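Side-chain contacts in sarcoplasmic calcium-binding proteins II, V, VI, and VII (Branchiostoma lanceolatum, PDB 2SAS), which binds calcium ions through EF-hand loops and seems more abundant in fast-contracting muscles, although no functional link is established: residues 15-20 with 163-168; 60-65 with 75-80; 66-71 with 100-105. One frame throughout, in Å; residues are numbered along the deposited sequence.

Contact 1: residues 15-20 with 163-168; sequences DFFLDM and ELYYRL. With CA (calcium ion), chain B.
Phe17 and the pair Tyr165 and Leu168 bring the first helix of EF-hand 1 against the last helix of EF-hand 4, so the contact joins the two ends of the EF-hand array in the middle of the molecule. It is wholly apolar. It is also small, about 105 Å² in all, because the backbones stay well apart and only side chains bridge them.

The aromatic part is Phe17 against Tyr165. The side chains run past one another with opposite headings, and CE2 of Phe17 lies 3.9 Å from CE2 of Tyr165. Tyr165 gets there because its CG is anti to the backbone N (chi1 179°), which carries the ring across to Phe17. The aliphatic part is Leu168, which reaches back toward the CE2 end of the Phe17 ring. Leu110 of helix 103-114 also packs on Phe17. With an alanine at Phe17, Tyr165 CE2 and Leu168 CD1 would lose the ring they share, and a gap is likely to open between the helices.

Two residues on from Phe17 the helix has given way to the calcium loop, where OD1 of Asp19 binds the ion at 2.2 Å. At the interface, the methyl CD1 of Leu168 sits 3.9 Å from CE2 of Phe17.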
loop_
_atom_site.group_PDB
_atom_site.type_symbol
_atom_site.label_atom_id
_atom_site.label_comp_id
_atom_site.label_asym_id
_atom_site.label_seq_id
_atom_site.Cartn_x
_atom_site.Cartn_y
_atom_site.Cartn_z
ATOM N N ASP A 15 3.254 -9.680 0.660
ATOM C CA ASP A 15 3.941 -8.504 0.189
ATOM C C ASP A 15 4.730 -7.639 1.145
ATOM O O ASP A 15 5.771 -7.122 0.724
ATOM C CB ASP A 15 2.934 -7.573 -0.529
ATOM C CG ASP A 15 2.513 -8.011 -1.899
ATOM O OD1 ASP A 15 2.928 -9.080 -2.344
ATOM O OD2 ASP A 15 1.765 -7.248 -2.561
ATOM N N PHE A 16 4.204 -7.389 2.319
ATOM C CA PHE A 16 4.792 -6.509 3.324
ATOM C C PHE A 16 5.505 -7.252 4.407
ATOM O O PHE A 16 6.470 -6.758 5.002
ATOM C CB PHE A 16 3.666 -5.640 3.960
ATOM C CG PHE A 16 3.246 -4.572 2.998
ATOM C CD1 PHE A 16 2.545 -4.913 1.850
ATOM C CD2 PHE A 16 3.620 -3.261 3.251
ATOM C CE1 PHE A 16 2.201 -3.903 0.911
ATOM C CE2 PHE A 16 3.280 -2.248 2.350
ATOM C CZ PHE A 16 2.620 -2.587 1.180
ATOM N N PHE A 17 5.079 -8.437 4.724
ATOM C CA PHE A 17 5.722 -9.149 5.846
ATOM C C PHE A 17 6.675 -10.228 5.349
ATOM O O PHE A 17 7.412 -10.711 6.223
ATOM C CB PHE A 17 4.685 -9.737 6.753
ATOM C CG PHE A 17 3.607 -8.924 7.331
ATOM C CD1 PHE A 17 3.658 -7.504 7.326
ATOM C CD2 PHE A 17 2.573 -9.575 8.026
ATOM C CE1 PHE A 17 2.656 -6.772 7.952
ATOM C CE2 PHE A 17 1.568 -8.830 8.653
ATOM C CZ PHE A 17 1.626 -7.426 8.627
ATOM N N LEU A 18 6.660 -10.608 4.076
ATOM C CA LEU A 18 7.576 -11.718 3.718
ATOM C C LEU A 18 8.425 -11.492 2.475
ATOM O O LEU A 18 9.618 -11.826 2.586
ATOM C CB LEU A 18 6.791 -13.038 3.632
ATOM C CG LEU A 18 6.337 -13.704 4.909
ATOM C CD1 LEU A 18 5.076 -14.507 4.600
ATOM C CD2 LEU A 18 7.406 -14.637 5.486
ATOM N N ASP A 19 7.812 -11.016 1.426
ATOM C CA ASP A 19 8.481 -10.780 0.138
ATOM C C ASP A 19 9.206 -9.444 0.197
ATOM O O ASP A 19 8.827 -8.448 -0.442
ATOM C CB ASP A 19 7.507 -10.957 -1.033
ATOM C CG ASP A 19 8.191 -10.831 -2.385
ATOM O OD1 ASP A 19 9.377 -11.238 -2.489
ATOM O OD2 ASP A 19 7.614 -10.322 -3.368
ATOM N N MET A 20 10.282 -9.445 0.972
ATOM C CA MET A 20 11.112 -8.224 1.189
ATOM C C MET A 20 11.693 -7.666 -0.100
ATOM O O MET A 20 11.665 -6.441 -0.267
ATOM C CB MET A 20 12.217 -8.500 2.186
ATOM C CG MET A 20 11.663 -9.067 3.443
ATOM S SD MET A 20 10.778 -7.707 4.308
ATOM C CE MET A 20 9.097 -7.991 3.742
ATOM N N GLU A 163 -3.449 -10.786 18.666
ATOM C CA GLU A 163 -4.893 -10.824 18.435
ATOM C C GLU A 163 -5.226 -10.232 17.075
ATOM O O GLU A 163 -6.063 -10.745 16.334
ATOM C CB GLU A 163 -5.728 -10.066 19.492
ATOM C CG GLU A 163 -5.637 -10.361 20.977
ATOM C CD GLU A 163 -6.360 -9.414 21.922
ATOM O OE1 GLU A 163 -7.165 -8.550 21.576
ATOM O OE2 GLU A 163 -6.047 -9.565 23.144
ATOM N N LEU A 164 -4.576 -9.087 16.831
ATOM C CA LEU A 164 -4.801 -8.362 15.571
ATOM C C LEU A 164 -4.175 -9.095 14.409
ATOM O O LEU A 164 -4.784 -9.225 13.334
ATOM C CB LEU A 164 -4.350 -6.938 15.796
ATOM C CG LEU A 164 -4.993 -6.164 16.941
ATOM C CD1 LEU A 164 -4.138 -4.937 17.231
ATOM C CD2 LEU A 164 -6.389 -5.742 16.491
ATOM N N TYR A 165 -2.966 -9.620 14.620
ATOM C CA TYR A 165 -2.335 -10.387 13.502
ATOM C C TYR A 165 -3.296 -11.508 13.070
ATOM O O TYR A 165 -3.618 -11.586 11.878
ATOM C CB TYR A 165 -0.924 -10.821 13.837
ATOM C CG TYR A 165 -0.174 -11.620 12.816
ATOM C CD1 TYR A 165 -0.397 -13.008 12.750
ATOM C CD2 TYR A 165 0.771 -11.099 11.968
ATOM C CE1 TYR A 165 0.314 -13.815 11.875
ATOM C CE2 TYR A 165 1.489 -11.878 11.047
ATOM C CZ TYR A 165 1.277 -13.241 11.036
ATOM O OH TYR A 165 1.957 -14.057 10.152
ATOM N N TYR A 166 -3.811 -12.223 14.055
ATOM C CA TYR A 166 -4.768 -13.309 13.887
ATOM C C TYR A 166 -5.971 -12.893 13.053
ATOM O O TYR A 166 -6.429 -13.598 12.137
ATOM C CB TYR A 166 -5.328 -13.840 15.244
ATOM C CG TYR A 166 -6.273 -15.001 15.007
ATOM C CD1 TYR A 166 -5.762 -16.174 14.443
ATOM C CD2 TYR A 166 -7.640 -14.992 15.327
ATOM C CE1 TYR A 166 -6.526 -17.303 14.190
ATOM C CE2 TYR A 166 -8.442 -16.101 15.063
ATOM C CZ TYR A 166 -7.885 -17.250 14.512
ATOM O OH TYR A 166 -8.664 -18.358 14.273
ATOM N N ARG A 167 -6.520 -11.741 13.395
ATOM C CA ARG A 167 -7.722 -11.245 12.704
ATOM C C ARG A 167 -7.426 -10.775 11.291
ATOM O O ARG A 167 -8.358 -10.843 10.467
ATOM C CB ARG A 167 -8.393 -10.139 13.494
ATOM C CG ARG A 167 -8.912 -10.615 14.864
ATOM C CD ARG A 167 -9.300 -9.308 15.545
ATOM N NE ARG A 167 -10.062 -9.570 16.745
ATOM C CZ ARG A 167 -11.401 -9.691 16.697
ATOM N NH1 ARG A 167 -12.016 -9.508 15.516
ATOM N NH2 ARG A 167 -12.091 -9.931 17.803
ATOM N N LEU A 168 -6.240 -10.300 11.090
ATOM C CA LEU A 168 -5.771 -9.820 9.788
ATOM C C LEU A 168 -5.703 -11.024 8.818
ATOM O O LEU A 168 -6.010 -10.938 7.651
ATOM C CB LEU A 168 -4.332 -9.261 9.961
ATOM C CG LEU A 168 -3.746 -8.326 8.945
ATOM C CD1 LEU A 168 -2.314 -8.740 8.548
ATOM C CD2 LEU A 168 -4.560 -8.219 7.671
HETATM CA CA CA B . 11.055 -12.628 -2.768
#

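Contact 2: residues 60-65 with 75-80; sequences DEWRDL and DVVSWE. With CA (calcium ion), chain C.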
loop_
_atom_site.group_PDB
_atom_site.type_symbol
_atom_site.label_atom_id
_atom_site.label_comp_id
_atom_site.label_asym_id
_atom_site.label_seq_id
_atom_site.Cartn_x
_atom_site.Cartn_y
_atom_site.Cartn_z
ATOM N N ASP A 60 14.880 -21.168 10.791
ATOM C CA ASP A 60 13.890 -22.003 11.457
ATOM C C ASP A 60 12.498 -21.562 10.988
ATOM O O ASP A 60 11.570 -22.352 10.806
ATOM C CB ASP A 60 14.182 -21.791 12.938
ATOM C CG ASP A 60 13.992 -22.893 13.916
ATOM O OD1 ASP A 60 12.986 -23.637 13.797
ATOM O OD2 ASP A 60 14.874 -22.985 14.842
ATOM N N GLU A 61 12.307 -20.270 10.759
ATOM C CA GLU A 61 11.023 -19.788 10.250
ATOM C C GLU A 61 10.883 -20.233 8.783
ATOM O O GLU A 61 9.869 -20.943 8.429
ATOM C CB GLU A 61 10.859 -18.303 10.384
ATOM C CG GLU A 61 9.447 -17.756 10.345
ATOM C CD GLU A 61 9.280 -16.310 10.010
ATOM O OE1 GLU A 61 10.111 -15.563 10.572
ATOM O OE2 GLU A 61 8.405 -15.925 9.251
ATOM N N TRP A 62 11.822 -19.927 7.943
ATOM C CA TRP A 62 11.819 -20.290 6.525
ATOM C C TRP A 62 11.568 -21.801 6.334
ATOM O O TRP A 62 10.795 -22.257 5.486
ATOM C CB TRP A 62 13.133 -19.902 5.861
ATOM C CG TRP A 62 13.354 -20.388 4.470
ATOM C CD1 TRP A 62 14.444 -21.069 3.954
ATOM C CD2 TRP A 62 12.403 -20.259 3.392
ATOM N NE1 TRP A 62 14.253 -21.312 2.618
ATOM C CE2 TRP A 62 13.008 -20.841 2.253
ATOM C CE3 TRP A 62 11.156 -19.673 3.283
ATOM C CZ2 TRP A 62 12.364 -20.823 1.017
ATOM C CZ3 TRP A 62 10.509 -19.658 2.088
ATOM C CH2 TRP A 62 11.107 -20.248 0.955
ATOM N N ARG A 63 12.269 -22.567 7.155
ATOM C CA ARG A 63 12.178 -24.022 7.172
ATOM C C ARG A 63 10.741 -24.452 7.401
ATOM O O ARG A 63 10.222 -25.309 6.680
ATOM C CB ARG A 63 13.091 -24.616 8.230
ATOM C CG ARG A 63 13.129 -26.111 8.390
ATOM C CD ARG A 63 14.549 -26.620 8.407
ATOM N NE ARG A 63 15.455 -25.740 7.658
ATOM C CZ ARG A 63 16.409 -25.038 8.281
ATOM N NH1 ARG A 63 16.510 -25.096 9.611
ATOM N NH2 ARG A 63 17.267 -24.277 7.597
ATOM N N ASP A 64 10.083 -23.876 8.384
ATOM C CA ASP A 64 8.684 -24.267 8.667
ATOM C C ASP A 64 7.772 -23.766 7.559
ATOM O O ASP A 64 6.773 -24.482 7.296
ATOM C CB ASP A 64 8.233 -23.738 10.021
ATOM C CG ASP A 64 6.862 -24.227 10.449
ATOM O OD1 ASP A 64 5.882 -23.532 10.103
ATOM O OD2 ASP A 64 6.750 -25.244 11.134
ATOM N N LEU A 65 8.041 -22.608 6.983
ATOM C CA LEU A 65 7.146 -22.137 5.912
ATOM C C LEU A 65 7.359 -23.031 4.673
ATOM O O LEU A 65 6.348 -23.545 4.150
ATOM C CB LEU A 65 7.298 -20.655 5.693
ATOM C CG LEU A 65 6.592 -20.008 4.494
ATOM C CD1 LEU A 65 5.112 -20.048 4.676
ATOM C CD2 LEU A 65 7.149 -18.588 4.364
ATOM N N ASP A 75 12.217 -24.944 -3.287
ATOM C CA ASP A 75 12.647 -23.909 -2.339
ATOM C C ASP A 75 12.155 -22.499 -2.589
ATOM O O ASP A 75 12.809 -21.499 -2.172
ATOM C CB ASP A 75 14.206 -23.862 -2.248
ATOM C CG ASP A 75 14.753 -25.138 -1.660
ATOM O OD1 ASP A 75 14.102 -25.690 -0.769
ATOM O OD2 ASP A 75 15.821 -25.586 -2.151
ATOM N N VAL A 76 11.077 -22.357 -3.293
ATOM C CA VAL A 76 10.462 -21.047 -3.580
ATOM C C VAL A 76 9.002 -21.198 -3.125
ATOM O O VAL A 76 8.418 -22.257 -3.474
ATOM C CB VAL A 76 10.556 -20.694 -5.066
ATOM C CG1 VAL A 76 10.025 -19.289 -5.359
ATOM C CG2 VAL A 76 11.949 -20.885 -5.653
ATOM N N VAL A 77 8.481 -20.261 -2.346
ATOM C CA VAL A 77 7.053 -20.370 -1.984
ATOM C C VAL A 77 6.399 -19.335 -2.924
ATOM O O VAL A 77 6.782 -18.144 -2.884
ATOM C CB VAL A 77 6.739 -20.174 -0.518
ATOM C CG1 VAL A 77 5.235 -20.030 -0.241
ATOM C CG2 VAL A 77 7.302 -21.252 0.408
ATOM N N SER A 78 5.484 -19.768 -3.789
ATOM C CA SER A 78 4.882 -18.711 -4.657
ATOM C C SER A 78 3.639 -18.209 -3.943
ATOM O O SER A 78 3.240 -18.781 -2.907
ATOM C CB SER A 78 4.532 -19.356 -6.013
ATOM O OG SER A 78 3.918 -20.600 -5.724
ATOM N N TRP A 79 3.050 -17.204 -4.509
ATOM C CA TRP A 79 1.793 -16.594 -4.052
ATOM C C TRP A 79 0.700 -17.664 -3.968
ATOM O O TRP A 79 0.033 -17.796 -2.940
ATOM C CB TRP A 79 1.331 -15.500 -5.014
ATOM C CG TRP A 79 -0.114 -15.149 -4.788
ATOM C CD1 TRP A 79 -1.098 -15.149 -5.727
ATOM C CD2 TRP A 79 -0.715 -14.722 -3.560
ATOM N NE1 TRP A 79 -2.278 -14.716 -5.164
ATOM C CE2 TRP A 79 -2.067 -14.445 -3.844
ATOM C CE3 TRP A 79 -0.215 -14.478 -2.279
ATOM C CZ2 TRP A 79 -2.965 -13.946 -2.895
ATOM C CZ3 TRP A 79 -1.108 -13.981 -1.321
ATOM C CH2 TRP A 79 -2.444 -13.745 -1.616
ATOM N N GLU A 80 0.529 -18.375 -5.071
ATOM C CA GLU A 80 -0.426 -19.492 -5.169
ATOM C C GLU A 80 -0.188 -20.524 -4.088
ATOM O O GLU A 80 -1.159 -20.946 -3.409
ATOM C CB GLU A 80 -0.352 -20.189 -6.540
ATOM C CG GLU A 80 -0.452 -19.185 -7.724
ATOM C CD GLU A 80 0.858 -18.482 -8.015
ATOM O OE1 GLU A 80 1.937 -18.935 -7.650
ATOM O OE2 GLU A 80 0.750 -17.415 -8.644
HETATM CA CA CA C . 7.415 -23.901 -4.764
HETATM O O HOH W 1 7.060 -22.731 -6.697
#
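Trp62 and Leu65, one turn apart on the entering helix of EF-hand 2, pack against Val77, in the short strand of that hand's own calcium loop. This is the tight part, all three residues being buried. The CG2 methyl of Val77 lies 4.0 Å from CZ3 of the Trp62 indole and 4.3 Å from CG of Leu65, so one branch of the valine serves both helix residues. The valine's first torsion (chi1 169°) is what turns CG2, rather than CG1, to the helix.

The solvent side, at the exposed Asp75, has little side-chain packing and rests on one backbone oxygen. Asp75 O lies in the plane of the indole at its edge, a close 3.3 Å from Trp62 CZ2, whereas the Asp75 carboxylate stays farther off. No hydrogen bond spans the two segments. Between Asp75 and Val77 the chain turns its carbonyl to the metal, Val76 O binding calcium at 2.3 Å.

Val77 pairs through its backbone with Ile26, in the short antiparallel sheet that couples the loops of EF-hands 1 and 2. Ile26 also touches Trp62 and Leu65, Phe31 of helix 28-42 meets the indole, and Leu18 of helix 4-18 packs against Leu65.

Contact 3: residues 66-71 with 100-105; sequences KGRADI and PAWCQN. With CA (calcium ion), chain C.
The C-terminal turn of the entering helix of EF-hand 2 meets the chain leading into EF-hand 3, and a single side chain, Arg68, makes the whole junction from its side. It reaches from helix 48-69 toward Pro100, Ala101 and Trp102, on the chain leading into helix 103-114.

The guanidinium is laid against Pro100, whose CB sits over one face, displaced toward the rim; NE is the nearest atom, at 3.3 Å from Pro100 CB. Farther along, NH2 comes 3.7 Å from the CB of Ala101. It also lies near Ala101 N, but both are donors and no hydrogen bond forms there. On the Trp102 side, Arg68 NE approaches the edge of the indole near its plane, 4.0 Å from CD1, with the guanidinium and ring planes 46° apart. The long chain leaves the helix with CG anti to the carbonyl carbon (chi1 -79°) and bends at chi3 (-149°), which brings the guanidinium face onto Pro100 CB.

No polar bond crosses the two segments. The charge of Arg68 is met instead one turn back on its own helix, where NE makes a salt bridge to Asp64 OD1. That same oxygen accepts a weak hydrogen bond from Trp102 N and so links the two segments. Trp102 itself is buried, with Cys103 SG over one face of its ring, and it packs on Met85 and Trp86 of helix 79-91 and on Tyr165 of helix 158-170.

Two residues beyond Arg68, Asp70 OD1 binds calcium, in a site completed by Asn72, Asp74, the backbone O of Val76, Glu81 and a water. A helix running out just before the first aspartate ligand of a twelve-residue loop, with a second helix carrying the last ligand, is the EF-hand arrangement.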
loop_
_atom_site.group_PDB
_atom_site.type_symbol
_atom_site.label_atom_id
_atom_site.label_comp_id
_atom_site.label_asym_id
_atom_site.label_seq_id
_atom_site.Cartn_x
_atom_site.Cartn_y
_atom_site.Cartn_z
ATOM N N LYS A 66 8.602 -23.123 4.234
ATOM C CA LYS A 66 8.994 -23.943 3.076
ATOM C C LYS A 66 8.396 -25.349 3.167
ATOM O O LYS A 66 7.814 -25.860 2.194
ATOM C CB LYS A 66 10.509 -24.097 2.978
ATOM C CG LYS A 66 11.139 -24.279 1.631
ATOM C CD LYS A 66 12.647 -24.415 1.658
ATOM C CE LYS A 66 13.180 -25.756 2.096
ATOM N NZ LYS A 66 13.091 -25.927 3.576
ATOM N N GLY A 67 8.540 -25.999 4.284
ATOM C CA GLY A 67 8.025 -27.358 4.512
ATOM C C GLY A 67 6.536 -27.518 4.568
ATOM O O GLY A 67 5.990 -28.635 4.681
ATOM N N ARG A 68 5.773 -26.449 4.501
ATOM C CA ARG A 68 4.319 -26.461 4.561
ATOM C C ARG A 68 3.644 -25.947 3.290
ATOM O O ARG A 68 2.485 -26.336 3.007
ATOM C CB ARG A 68 3.775 -25.525 5.622
ATOM C CG ARG A 68 3.776 -25.907 7.065
ATOM C CD ARG A 68 3.225 -24.749 7.867
ATOM N NE ARG A 68 3.833 -24.720 9.190
ATOM C CZ ARG A 68 3.416 -25.579 10.131
ATOM N NH1 ARG A 68 2.387 -26.379 9.840
ATOM N NH2 ARG A 68 3.952 -25.633 11.349
ATOM N N ALA A 69 4.319 -25.050 2.627
ATOM C CA ALA A 69 3.724 -24.400 1.459
ATOM C C ALA A 69 4.407 -24.742 0.171
ATOM O O ALA A 69 3.742 -24.584 -0.847
ATOM C CB ALA A 69 3.683 -22.868 1.683
ATOM N N ASP A 70 5.649 -25.204 0.236
ATOM C CA ASP A 70 6.328 -25.533 -1.026
ATOM C C ASP A 70 5.899 -26.950 -1.496
ATOM O O ASP A 70 6.611 -27.939 -1.240
ATOM C CB ASP A 70 7.811 -25.421 -0.880
ATOM C CG ASP A 70 8.554 -25.418 -2.206
ATOM O OD1 ASP A 70 8.018 -24.962 -3.251
ATOM O OD2 ASP A 70 9.708 -25.839 -2.063
ATOM N N ILE A 71 4.805 -26.950 -2.213
ATOM C CA ILE A 71 4.252 -28.203 -2.718
ATOM C C ILE A 71 5.134 -28.943 -3.707
ATOM O O ILE A 71 5.228 -30.182 -3.506
ATOM C CB ILE A 71 2.778 -27.990 -3.194
ATOM C CG1 ILE A 71 1.891 -27.516 -1.997
ATOM C CG2 ILE A 71 2.242 -29.316 -3.797
ATOM C CD1 ILE A 71 1.976 -28.443 -0.729
ATOM N N PRO A 100 0.141 -21.780 11.994
ATOM C CA PRO A 100 1.318 -22.623 11.773
ATOM C C PRO A 100 2.457 -21.954 12.506
ATOM O O PRO A 100 2.544 -20.717 12.592
ATOM C CB PRO A 100 1.439 -22.735 10.274
ATOM C CG PRO A 100 0.627 -21.596 9.699
ATOM C CD PRO A 100 -0.355 -21.187 10.767
ATOM N N ALA A 101 3.346 -22.789 13.006
ATOM C CA ALA A 101 4.508 -22.381 13.741
ATOM C C ALA A 101 5.336 -21.279 13.129
ATOM O O ALA A 101 5.873 -20.543 13.998
ATOM C CB ALA A 101 5.412 -23.590 14.022
ATOM N N TRP A 102 5.477 -21.163 11.829
ATOM C CA TRP A 102 6.329 -20.109 11.237
ATOM C C TRP A 102 5.792 -18.746 11.691
ATOM O O TRP A 102 6.558 -17.787 11.788
ATOM C CB TRP A 102 6.440 -20.203 9.710
ATOM C CG TRP A 102 5.193 -19.900 8.966
ATOM C CD1 TRP A 102 4.216 -20.777 8.618
ATOM C CD2 TRP A 102 4.728 -18.612 8.503
ATOM N NE1 TRP A 102 3.182 -20.153 7.976
ATOM C CE2 TRP A 102 3.473 -18.822 7.880
ATOM C CE3 TRP A 102 5.268 -17.330 8.533
ATOM C CZ2 TRP A 102 2.759 -17.795 7.307
ATOM C CZ3 TRP A 102 4.545 -16.296 7.988
ATOM C CH2 TRP A 102 3.311 -16.517 7.380
ATOM N N CYS A 103 4.473 -18.731 11.910
ATOM C CA CYS A 103 3.739 -17.527 12.342
ATOM C C CYS A 103 4.170 -17.051 13.733
ATOM O O CYS A 103 4.220 -15.851 13.989
ATOM C CB CYS A 103 2.233 -17.804 12.363
ATOM S SG CYS A 103 1.454 -17.313 10.828
ATOM N N GLN A 104 4.430 -18.025 14.572
ATOM C CA GLN A 104 4.898 -17.848 15.955
ATOM C C GLN A 104 6.239 -17.126 15.943
ATOM O O GLN A 104 6.671 -16.611 16.980
ATOM C CB GLN A 104 5.001 -19.185 16.691
ATOM C CG GLN A 104 3.813 -20.128 16.528
ATOM C CD GLN A 104 2.499 -19.488 16.944
ATOM O OE1 GLN A 104 2.469 -18.639 17.843
ATOM N NE2 GLN A 104 1.402 -19.887 16.297
ATOM N N ASN A 105 6.930 -17.077 14.804
ATOM C CA ASN A 105 8.192 -16.319 14.770
ATOM C C ASN A 105 7.970 -14.988 14.027
ATOM O O ASN A 105 8.735 -14.031 14.254
ATOM C CB ASN A 105 9.397 -17.047 14.193
ATOM C CG ASN A 105 10.669 -16.195 14.393
ATOM O OD1 ASN A 105 11.243 -16.276 15.489
ATOM N ND2 ASN A 105 11.125 -15.451 13.385
HETATM CA CA CA C . 7.415 -23.901 -4.764
HETATM O O HOH W 1 7.060 -22.731 -6.697
#

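How the contacts relate
From the N terminus, helix 4-18 is the first to find a distant partner: contact 1 joins it to 163-168 and closes a loop of 142 residues that contains both other contacts. Contact 2 then closes the short calcium loop of EF-hand 2, and contact 3 takes the end of the same helix 48-69 on to 100-105. Their segments alternate along the chain, so these two cross, and they share one calcium ion and its water. Leu18 touches Trp102, while Tyr165 meets Cys103; Glu61 is joined to Asn105 by a probable hydrogen bond. Together the contacts tie all four EF-hand regions into one compact body.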